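Local coordinates for microcin B17-processing protein McbC (Escherichia coli, PDB 6GRI) that serves as the nitroreductase-family oxidoreductase subunit of the microcin B17 synthetase, needed to process the inactive McbA precursor into the active peptide, at the interface of chains C and A and the interface of chains B and A. Coordinates in Å, arbitrary orientation; residue numbers count along the deposited sequence, not the author numbering. Chains: chain A/B, Microcin B17-processing protein McbC; chain C, Microcin B17-processing protein McbB.

Contact 1: the interface of chains C and A. Residues chain C 186-190, 286, 295; chain A 241-242, 245, 251.
In this heteromeric interface of the McbBCD synthetase, one side of McbC helix 240-246 (A:Ser241, A:Tyr242, A:Lys245), with A:Gln251 beyond it, meets an McbB loop, C:Pro186 to C:Thr190, offering mostly backbone carbonyls. A:Lys245 buries most surface. Its CG is anti to the backbone N, the chain bends at chi2 (88°) and then runs out straight, so that its methylenes lie along the carbonyls of C:Asp187 and C:Pro186. NZ of A:Lys245 ends 3.1 Å from C:Pro186 O in a weak hydrogen bond; a second weak one points to the terminal carboxylate of C:Arg295, whose negative charge may favour the ammonium. A:Tyr242, one helical turn earlier, also has CG anti to N (chi1 -176°). The methyl CD2 of C:Leu188 sits over one face of its ring, displaced toward the rim, 3.8 Å from CG of A:Tyr242. The ring's CD1 side faces the carbonyl of C:Asp187. A:Ser241 turns its hydroxyl to C:Leu188 O, the donor standing above the carbonyl plane. A:Gln251, extended beyond CG, crosses C:His286 with amide and imidazole planes 81° apart, its OE1 at the imidazole edge. NE2 of A:Gln251 donates to an in-plane lone pair of C:Gly189 O at 2.9 Å.

Contact 2: the interface of chains B and A. Residues chain B 27, 29-32, 236, 238, 240, 256-257; chain A 202, 204-205, 208.
Two arginines from the start of helix 204-228 of one nitroreductase-family McbC subunit enter the other across the two-fold interface of the deposited assembly, probably the dimer of the synthetase. A:Arg205 has CG anti to the backbone N and runs extended to NE, meeting B:Asp240 tip to tip with guanidinium and carboxylate planes 77° apart. Both terminal nitrogens grip one oxygen: A:Arg205 NH1 lies 2.6 Å and A:Arg205 NH2 3.0 Å from B:Asp240 OD1, on its syn lone pair. A:Arg205 NH1 also donates in plane to a lone pair of B:Gly30 O at 2.6 Å. B:Phe32 lays its ring under the aliphatic stem, with CD of A:Arg205 over the ring centre. B:Tyr238 stands steeply to the guanidinium and takes NH2 of A:Arg205 over its face, 3.5 Å from the ring centroid; its own hydroxyl donates to B:Pro256 O, which should help orient the phenol. A:Arg208, one turn on, bends at chi3 (-65°), bringing NH1 over the guanidinium face of A:Arg205 opposite the one that B:Phe32 CD2 meets. A:Arg208 NH1 donates to the syn lone pair of B:Asp240 OD2 at 3.0 Å, so the carboxylate bridges both cations and may offset their repulsion. A:Arg208 NH2 reaches B:Asn31 OD1 from above the amide plane and lies over the B:His27 imidazole, toward its rim, in a cation-pi contact with the planes 8° apart. Beside them, CB of B:Arg29 lies over the A:Tyr204 ring, 3.5 Å from CG of A:Tyr204.

Contact 3: the interface of chains B and A. Residues chain B 73-74, 77-81; chain A 105-106, 109-111, 113, 157.
A:Asn106, near the end of helix 97-108, and A:Pro111, in the loop beyond it, receive the B:Asn77 to B:Ser79 segment of the other McbC subunit. The close-packed part centres on the amide oxygen of A:Asn106, whose CG is anti to the carbonyl carbon (chi1 -69°). OD1 of A:Asn106 accepts two hydrogen bonds on in-plane lone pairs: a nearly straight one from the backbone N of B:Phe78 at 2.9 Å, and one from the hydroxyl OG of B:Ser79, also 2.9 Å. The ring of B:Phe78, swung into the crowded position between N and carbonyl (chi1 50°), curls back so that the same oxygen lies over its centre. B:Asn77 slides antiparallel past A:Asn106 with CG anti to its own N (chi1 -157°). OD1 of B:Asn77 takes the N-H of B:Ser79, with 2.9 Å to B:Ser79 N, which should steady the turn and holds the amide oxygen toward that nitrogen. The flat side chain then crosses A:Pro111, with CG of B:Asn77 3.5 Å from CA of A:Pro111, while CB of B:Asn77 touches CG1 of A:Val105 at 3.6 Å. Toward the ends the contact is less well defined: B:Ser74 and B:Glu81 are modelled only to CB, and what remains places B:Ser74 CB 3.8 Å from A:Pro113 CG and B:Glu81 CA 4.0 Å from A:Pro111 CD. Hydrogen bonds to A:Asn106 together with packing on A:Pro111 join a loop of one subunit to a helix end of the other and, with the symmetry twin, probably help hold the two McbC copies together.

Contact 1: the interface of chains C and A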
loop_
_atom_site.group_PDB
_atom_site.type_symbol
_atom_site.label_atom_id
_atom_site.label_comp_id
_atom_site.label_asym_id
_atom_site.label_seq_id
_atom_site.Cartn_x
_atom_site.Cartn_y
_atom_site.Cartn_z
ATOM N N PRO C 186 16.017 19.677 -7.781
ATOM C CA PRO C 186 17.351 19.085 -7.877
ATOM C C PRO C 186 18.209 19.278 -6.615
ATOM O O PRO C 186 18.914 18.351 -6.230
ATOM C CB PRO C 186 17.939 19.803 -9.078
ATOM C CG PRO C 186 16.766 20.059 -9.957
ATOM C CD PRO C 186 15.658 20.405 -9.021
ATOM N N ASP C 187 18.131 20.455 -5.985
ATOM C CA ASP C 187 18.761 20.718 -4.678
ATOM C C ASP C 187 18.297 19.768 -3.561
ATOM O O ASP C 187 19.112 19.250 -2.811
ATOM C CB ASP C 187 18.432 22.133 -4.196
ATOM C CG ASP C 187 19.264 23.204 -4.844
ATOM O OD1 ASP C 187 20.447 22.964 -5.158
ATOM O OD2 ASP C 187 18.738 24.330 -4.984
ATOM N N LEU C 188 16.986 19.584 -3.426
ATOM C CA LEU C 188 16.415 18.735 -2.359
ATOM C C LEU C 188 16.420 17.221 -2.693
ATOM O O LEU C 188 16.255 16.376 -1.797
ATOM C CB LEU C 188 14.998 19.205 -2.008
ATOM C CG LEU C 188 14.912 20.665 -1.544
ATOM C CD1 LEU C 188 13.484 21.171 -1.619
ATOM C CD2 LEU C 188 15.475 20.836 -0.139
ATOM N N GLY C 189 16.608 16.882 -3.969
ATOM C CA GLY C 189 16.789 15.494 -4.375
ATOM C C GLY C 189 15.501 14.738 -4.567
ATOM O O GLY C 189 15.471 13.523 -4.400
ATOM N N THR C 190 14.452 15.446 -4.964
ATOM C CA THR C 190 13.110 14.871 -5.036
ATOM C C THR C 190 12.787 14.276 -6.407
ATOM O O THR C 190 13.404 14.622 -7.399
ATOM C CB THR C 190 12.050 15.918 -4.693
ATOM O OG1 THR C 190 12.192 17.042 -5.559
ATOM C CG2 THR C 190 12.208 16.383 -3.237
ATOM N N HIS C 286 11.428 7.494 -6.316
ATOM C CA HIS C 286 12.248 7.509 -7.527
ATOM C C HIS C 286 12.044 6.222 -8.326
ATOM O O HIS C 286 12.108 5.124 -7.770
ATOM C CB HIS C 286 13.725 7.689 -7.177
ATOM C CG HIS C 286 14.038 9.041 -6.622
ATOM N ND1 HIS C 286 14.307 9.254 -5.288
ATOM C CD2 HIS C 286 14.074 10.258 -7.214
ATOM C CE1 HIS C 286 14.519 10.545 -5.088
ATOM N NE2 HIS C 286 14.375 11.177 -6.239
ATOM N N ARG C 295 21.833 13.168 -12.317
ATOM C CA ARG C 295 22.133 14.526 -12.775
ATOM C C ARG C 295 22.483 15.433 -11.597
ATOM O O ARG C 295 22.111 15.198 -10.446
ATOM C CB ARG C 295 20.976 15.100 -13.618
ATOM C CG ARG C 295 20.826 14.395 -14.968
ATOM C CD ARG C 295 20.318 15.285 -16.102
ATOM N NE ARG C 295 18.962 14.931 -16.535
ATOM C CZ ARG C 295 18.641 13.965 -17.409
ATOM N NH1 ARG C 295 19.568 13.192 -17.990
ATOM N NH2 ARG C 295 17.357 13.762 -17.709
ATOM O OXT ARG C 295 23.189 16.427 -11.771
ATOM N N SER A 241 15.299 13.374 1.661
ATOM C CA SER A 241 15.914 13.392 0.332
ATOM C C SER A 241 17.065 14.392 0.223
ATOM O O SER A 241 17.985 14.187 -0.567
ATOM C CB SER A 241 14.878 13.641 -0.777
ATOM O OG SER A 241 14.482 14.983 -0.844
ATOM N N TYR A 242 17.010 15.462 1.011
ATOM C CA TYR A 242 18.020 16.517 0.961
ATOM C C TYR A 242 19.341 16.055 1.599
ATOM O O TYR A 242 20.420 16.339 1.075
ATOM C CB TYR A 242 17.473 17.791 1.622
ATOM C CG TYR A 242 18.353 19.036 1.575
ATOM C CD1 TYR A 242 19.212 19.297 0.506
ATOM C CD2 TYR A 242 18.294 19.977 2.599
ATOM C CE1 TYR A 242 19.992 20.432 0.482
ATOM C CE2 TYR A 242 19.079 21.111 2.578
ATOM C CZ TYR A 242 19.920 21.327 1.518
ATOM O OH TYR A 242 20.697 22.452 1.493
ATOM N N LYS A 245 20.909 13.561 -1.035
ATOM C CA LYS A 245 21.562 14.334 -2.092
ATOM C C LYS A 245 22.871 14.938 -1.559
ATOM O O LYS A 245 23.921 14.771 -2.163
ATOM C CB LYS A 245 20.621 15.431 -2.597
ATOM C CG LYS A 245 21.172 16.316 -3.704
ATOM C CD LYS A 245 20.910 15.742 -5.083
ATOM C CE LYS A 245 21.459 16.666 -6.162
ATOM N NZ LYS A 245 20.871 16.356 -7.498
ATOM N N GLN A 251 19.138 7.440 -3.764
ATOM C CA GLN A 251 17.958 7.118 -2.940
ATOM C C GLN A 251 17.236 5.855 -3.399
ATOM O O GLN A 251 16.503 5.248 -2.616
ATOM C CB GLN A 251 17.005 8.308 -2.884
ATOM C CG GLN A 251 17.653 9.537 -2.269
ATOM C CD GLN A 251 16.793 10.759 -2.419
ATOM O OE1 GLN A 251 15.655 10.784 -1.947
ATOM N NE2 GLN A 251 17.326 11.784 -3.073
#

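Contact 2: the interface of chains B and A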
loop_
_atom_site.group_PDB
_atom_site.type_symbol
_atom_site.label_atom_id
_atom_site.label_comp_id
_atom_site.label_asym_id
_atom_site.label_seq_id
_atom_site.Cartn_x
_atom_site.Cartn_y
_atom_site.Cartn_z
ATOM N N HIS B 27 2.713 -3.444 8.072
ATOM C CA HIS B 27 3.209 -4.265 9.166
ATOM C C HIS B 27 2.957 -5.764 8.995
ATOM O O HIS B 27 3.850 -6.573 9.183
ATOM C CB HIS B 27 2.563 -3.815 10.478
ATOM C CG HIS B 27 3.135 -4.494 11.671
ATOM N ND1 HIS B 27 4.250 -4.021 12.320
ATOM C CD2 HIS B 27 2.786 -5.640 12.299
ATOM C CE1 HIS B 27 4.554 -4.840 13.309
ATOM N NE2 HIS B 27 3.681 -5.830 13.319
ATOM N N ARG B 29 2.582 -7.604 6.433
ATOM C CA ARG B 29 3.332 -8.250 5.347
ATOM C C ARG B 29 4.581 -8.963 5.860
ATOM O O ARG B 29 5.078 -9.897 5.228
ATOM C CB ARG B 29 3.749 -7.229 4.289
ATOM C CG ARG B 29 2.597 -6.532 3.587
ATOM C CD ARG B 29 3.149 -5.475 2.655
ATOM N NE ARG B 29 2.091 -4.722 1.988
ATOM C CZ ARG B 29 1.347 -5.179 0.991
ATOM N NH1 ARG B 29 1.499 -6.408 0.521
ATOM N NH2 ARG B 29 0.424 -4.399 0.462
ATOM N N GLY B 30 5.085 -8.506 7.001
ATOM C CA GLY B 30 6.260 -9.083 7.605
ATOM C C GLY B 30 5.960 -10.021 8.743
ATOM O O GLY B 30 6.882 -10.416 9.446
ATOM N N ASN B 31 4.692 -10.387 8.936
ATOM C CA ASN B 31 4.345 -11.376 9.954
ATOM C C ASN B 31 4.639 -12.734 9.382
ATOM O O ASN B 31 4.447 -12.955 8.196
ATOM C CB ASN B 31 2.869 -11.302 10.365
ATOM C CG ASN B 31 2.575 -10.165 11.319
ATOM O OD1 ASN B 31 3.465 -9.635 11.968
ATOM N ND2 ASN B 31 1.312 -9.795 11.413
ATOM N N PHE B 32 5.083 -13.637 10.242
ATOM C CA PHE B 32 5.460 -14.991 9.872
ATOM C C PHE B 32 4.429 -15.995 10.370
ATOM O O PHE B 32 3.762 -15.778 11.389
ATOM C CB PHE B 32 6.831 -15.323 10.487
ATOM C CG PHE B 32 8.015 -14.860 9.680
ATOM C CD1 PHE B 32 7.896 -13.956 8.605
ATOM C CD2 PHE B 32 9.271 -15.322 10.011
ATOM C CE1 PHE B 32 9.002 -13.556 7.879
ATOM C CE2 PHE B 32 10.387 -14.915 9.294
ATOM C CZ PHE B 32 10.254 -14.038 8.227
ATOM N N ALA B 236 13.509 -13.733 15.795
ATOM C CA ALA B 236 12.474 -13.287 14.874
ATOM C C ALA B 236 11.611 -14.431 14.329
ATOM O O ALA B 236 10.583 -14.165 13.725
ATOM C CB ALA B 236 13.115 -12.495 13.734
ATOM N N TYR B 238 9.013 -16.486 14.929
ATOM C CA TYR B 238 7.810 -16.776 15.695
ATOM C C TYR B 238 6.588 -16.325 14.885
ATOM O O TYR B 238 6.667 -15.372 14.102
ATOM C CB TYR B 238 7.868 -16.103 17.081
ATOM C CG TYR B 238 7.912 -14.598 17.014
ATOM C CD1 TYR B 238 6.749 -13.865 16.839
ATOM C CD2 TYR B 238 9.114 -13.904 17.112
ATOM C CE1 TYR B 238 6.775 -12.492 16.757
ATOM C CE2 TYR B 238 9.145 -12.521 17.039
ATOM C CZ TYR B 238 7.966 -11.822 16.854
ATOM O OH TYR B 238 7.933 -10.448 16.757
ATOM N N ASP B 240 3.659 -14.288 14.619
ATOM C CA ASP B 240 3.305 -13.042 15.305
ATOM C C ASP B 240 1.919 -13.039 15.955
ATOM O O ASP B 240 1.781 -12.607 17.099
ATOM C CB ASP B 240 3.402 -11.854 14.351
ATOM C CG ASP B 240 4.828 -11.530 13.970
ATOM O OD1 ASP B 240 5.444 -12.345 13.265
ATOM O OD2 ASP B 240 5.325 -10.457 14.364
ATOM N N PRO B 256 3.595 -7.841 18.625
ATOM C CA PRO B 256 4.987 -8.216 18.946
ATOM C C PRO B 256 5.999 -7.946 17.821
ATOM O O PRO B 256 5.940 -8.599 16.779
ATOM C CB PRO B 256 4.880 -9.733 19.212
ATOM C CG PRO B 256 3.701 -10.173 18.406
ATOM C CD PRO B 256 2.730 -9.039 18.523
ATOM N N LEU B 257 6.920 -7.013 18.034
ATOM C CA LEU B 257 7.966 -6.709 17.023
ATOM C C LEU B 257 9.135 -7.673 17.024
ATOM O O LEU B 257 9.601 -8.088 15.955
ATOM C CB LEU B 257 8.526 -5.301 17.203
ATOM C CG LEU B 257 7.495 -4.201 17.091
ATOM C CD1 LEU B 257 8.166 -2.835 17.105
ATOM C CD2 LEU B 257 6.676 -4.413 15.837
ATOM N N TYR A 202 14.887 -12.112 4.151
ATOM C CA TYR A 202 13.684 -12.239 4.976
ATOM C C TYR A 202 12.445 -11.551 4.404
ATOM O O TYR A 202 11.380 -11.589 5.035
ATOM C CB TYR A 202 13.965 -11.696 6.387
ATOM C CG TYR A 202 15.119 -12.402 7.057
ATOM C CD1 TYR A 202 15.083 -13.778 7.249
ATOM C CD2 TYR A 202 16.252 -11.705 7.474
ATOM C CE1 TYR A 202 16.144 -14.450 7.833
ATOM C CE2 TYR A 202 17.327 -12.372 8.060
ATOM C CZ TYR A 202 17.264 -13.746 8.241
ATOM O OH TYR A 202 18.301 -14.437 8.821
ATOM N N TYR A 204 9.693 -8.829 3.613
ATOM C CA TYR A 204 9.124 -7.701 4.378
ATOM C C TYR A 204 9.617 -7.598 5.819
ATOM O O TYR A 204 9.884 -6.513 6.300
ATOM C CB TYR A 204 7.596 -7.780 4.362
ATOM C CG TYR A 204 7.014 -7.573 2.988
ATOM C CD1 TYR A 204 7.036 -6.316 2.395
ATOM C CD2 TYR A 204 6.468 -8.635 2.268
ATOM C CE1 TYR A 204 6.502 -6.115 1.134
ATOM C CE2 TYR A 204 5.937 -8.448 0.999
ATOM C CZ TYR A 204 5.963 -7.190 0.441
ATOM O OH TYR A 204 5.461 -6.985 -0.812
ATOM N N ARG A 205 9.774 -8.720 6.491
ATOM C CA ARG A 205 10.265 -8.704 7.861
ATOM C C ARG A 205 11.705 -8.173 7.993
ATOM O O ARG A 205 12.096 -7.696 9.056
ATOM C CB ARG A 205 10.144 -10.106 8.467
ATOM C CG ARG A 205 10.054 -10.171 9.990
ATOM C CD ARG A 205 10.014 -11.638 10.374
ATOM N NE ARG A 205 9.711 -11.926 11.771
ATOM C CZ ARG A 205 8.496 -11.998 12.312
ATOM N NH1 ARG A 205 7.405 -11.744 11.605
ATOM N NH2 ARG A 205 8.378 -12.305 13.598
ATOM N N ARG A 208 11.711 -4.350 9.050
ATOM C CA ARG A 208 11.517 -4.222 10.495
ATOM C C ARG A 208 12.814 -4.541 11.270
ATOM O O ARG A 208 13.250 -3.772 12.135
ATOM C CB ARG A 208 10.385 -5.175 10.906
ATOM C CG ARG A 208 9.971 -5.171 12.370
ATOM C CD ARG A 208 9.340 -6.504 12.734
ATOM N NE ARG A 208 8.082 -6.733 12.022
ATOM C CZ ARG A 208 7.211 -7.708 12.301
ATOM N NH1 ARG A 208 7.450 -8.582 13.281
ATOM N NH2 ARG A 208 6.092 -7.818 11.579
#

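Contact 3: the interface of chains B and A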
loop_
_atom_site.group_PDB
_atom_site.type_symbol
_atom_site.label_atom_id
_atom_site.label_comp_id
_atom_site.label_asym_id
_atom_site.label_seq_id
_atom_site.Cartn_x
_atom_site.Cartn_y
_atom_site.Cartn_z
ATOM N N SER B 73 42.944 2.983 14.718
ATOM C CA SER B 73 43.536 1.943 15.569
ATOM C C SER B 73 42.533 1.299 16.546
ATOM O O SER B 73 41.619 1.963 17.049
ATOM C CB SER B 73 44.724 2.500 16.349
ATOM N N SER B 74 42.728 0.002 16.806
ATOM C CA SER B 74 41.988 -0.732 17.839
ATOM C C SER B 74 42.539 -0.487 19.255
ATOM O O SER B 74 42.039 -1.062 20.224
ATOM C CB SER B 74 42.010 -2.232 17.538
ATOM N N ASN B 77 39.870 1.220 21.498
ATOM C CA ASN B 77 38.779 0.391 22.010
ATOM C C ASN B 77 39.022 0.053 23.476
ATOM O O ASN B 77 40.085 -0.463 23.823
ATOM C CB ASN B 77 38.644 -0.897 21.186
ATOM C CG ASN B 77 37.260 -1.509 21.283
ATOM O OD1 ASN B 77 36.763 -1.759 22.377
ATOM N ND2 ASN B 77 36.632 -1.753 20.140
ATOM N N PHE B 78 38.038 0.347 24.324
ATOM C CA PHE B 78 38.098 0.006 25.753
ATOM C C PHE B 78 36.981 -0.951 26.183
ATOM O O PHE B 78 36.837 -1.239 27.370
ATOM C CB PHE B 78 38.091 1.279 26.621
ATOM C CG PHE B 78 36.991 2.252 26.284
ATOM C CD1 PHE B 78 35.677 2.020 26.694
ATOM C CD2 PHE B 78 37.271 3.410 25.559
ATOM C CE1 PHE B 78 34.666 2.914 26.380
ATOM C CE2 PHE B 78 36.264 4.312 25.249
ATOM C CZ PHE B 78 34.959 4.062 25.659
ATOM N N SER B 79 36.211 -1.458 25.220
ATOM C CA SER B 79 35.028 -2.270 25.509
ATOM C C SER B 79 35.409 -3.737 25.630
ATOM O O SER B 79 36.571 -4.099 25.468
ATOM C CB SER B 79 33.974 -2.100 24.403
ATOM O OG SER B 79 33.732 -0.733 24.123
ATOM N N ARG B 80 34.412 -4.564 25.925
ATOM C CA ARG B 80 34.535 -6.017 25.855
ATOM C C ARG B 80 34.054 -6.396 24.462
ATOM O O ARG B 80 33.405 -5.589 23.786
ATOM C CB ARG B 80 33.651 -6.712 26.908
ATOM C CG ARG B 80 33.555 -6.031 28.271
ATOM C CD ARG B 80 34.923 -5.751 28.879
ATOM N NE ARG B 80 34.825 -5.294 30.265
ATOM C CZ ARG B 80 35.867 -5.074 31.069
ATOM N NH1 ARG B 80 37.114 -5.268 30.638
ATOM N NH2 ARG B 80 35.666 -4.662 32.321
ATOM N N GLU B 81 34.370 -7.611 24.026
ATOM C CA GLU B 81 33.665 -8.196 22.896
ATOM C C GLU B 81 32.298 -8.634 23.430
ATOM O O GLU B 81 32.203 -9.229 24.505
ATOM C CB GLU B 81 34.434 -9.377 22.302
ATOM N N VAL A 105 34.882 3.260 17.036
ATOM C CA VAL A 105 35.476 1.959 17.326
ATOM C C VAL A 105 34.668 1.233 18.414
ATOM O O VAL A 105 34.326 0.061 18.256
ATOM C CB VAL A 105 36.989 2.096 17.709
ATOM C CG1 VAL A 105 37.579 0.781 18.212
ATOM C CG2 VAL A 105 37.794 2.588 16.513
ATOM N N ASN A 106 34.344 1.933 19.497
ATOM C CA ASN A 106 33.645 1.308 20.620
ATOM C C ASN A 106 32.187 0.963 20.283
ATOM O O ASN A 106 31.744 -0.142 20.560
ATOM C CB ASN A 106 33.735 2.180 21.878
ATOM C CG ASN A 106 35.155 2.248 22.448
ATOM O OD1 ASN A 106 35.506 1.500 23.370
ATOM N ND2 ASN A 106 35.977 3.142 21.900
ATOM N N SER A 109 32.363 -1.695 16.473
ATOM C CA SER A 109 33.438 -2.639 16.129
ATOM C C SER A 109 33.902 -3.442 17.334
ATOM O O SER A 109 33.728 -3.022 18.479
ATOM C CB SER A 109 34.641 -1.885 15.539
ATOM O OG SER A 109 34.247 -1.005 14.493
ATOM N N SER A 110 34.507 -4.598 17.068
ATOM C CA SER A 110 35.116 -5.417 18.119
ATOM C C SER A 110 36.404 -4.759 18.595
ATOM O O SER A 110 37.008 -3.979 17.849
ATOM C CB SER A 110 35.435 -6.823 17.609
ATOM O OG SER A 110 35.993 -7.647 18.624
ATOM N N PRO A 111 36.829 -5.059 19.839
ATOM C CA PRO A 111 38.182 -4.675 20.260
ATOM C C PRO A 111 39.295 -5.389 19.486
ATOM O O PRO A 111 40.394 -4.839 19.358
ATOM C CB PRO A 111 38.222 -5.078 21.741
ATOM C CG PRO A 111 36.803 -5.150 22.164
ATOM C CD PRO A 111 36.053 -5.621 20.961
ATOM N N PRO A 113 40.800 -6.344 16.110
ATOM C CA PRO A 113 40.608 -5.854 14.734
ATOM C C PRO A 113 40.605 -6.936 13.636
ATOM O O PRO A 113 40.212 -6.640 12.501
ATOM C CB PRO A 113 41.753 -4.858 14.552
ATOM C CG PRO A 113 42.816 -5.338 15.468
ATOM C CD PRO A 113 42.152 -6.052 16.607
ATOM N N GLN A 157 37.480 -1.106 10.166
ATOM C CA GLN A 157 37.762 -0.047 11.136
ATOM C C GLN A 157 38.509 1.086 10.453
ATOM O O GLN A 157 39.635 1.420 10.813
ATOM C CB GLN A 157 38.480 -0.588 12.379
ATOM C CG GLN A 157 37.635 -1.601 13.141
ATOM C CD GLN A 157 38.177 -1.941 14.518
ATOM O OE1 GLN A 157 38.426 -1.060 15.345
ATOM N NE2 GLN A 157 38.337 -3.230 14.781
#

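Contacts 2 and 3 belong to the same two-fold McbC interface, their C-alpha centres about 32 Å apart, and each occurs twice with the chains exchanged. Contact 1 joins McbC to McbB, its C-alpha centre about 31 Å from that of contact 2 and 35 Å from that of contact 3. Helix 240-246 serves two of them: in one McbC copy it faces McbB in contact 1, and in the other its first residue, the aspartate, receives the arginines of contact 2. Since each subunit has both surfaces, one helix borders the other McbC copy at one end and McbB along its side, tying the two interfaces of the assembly together structurally.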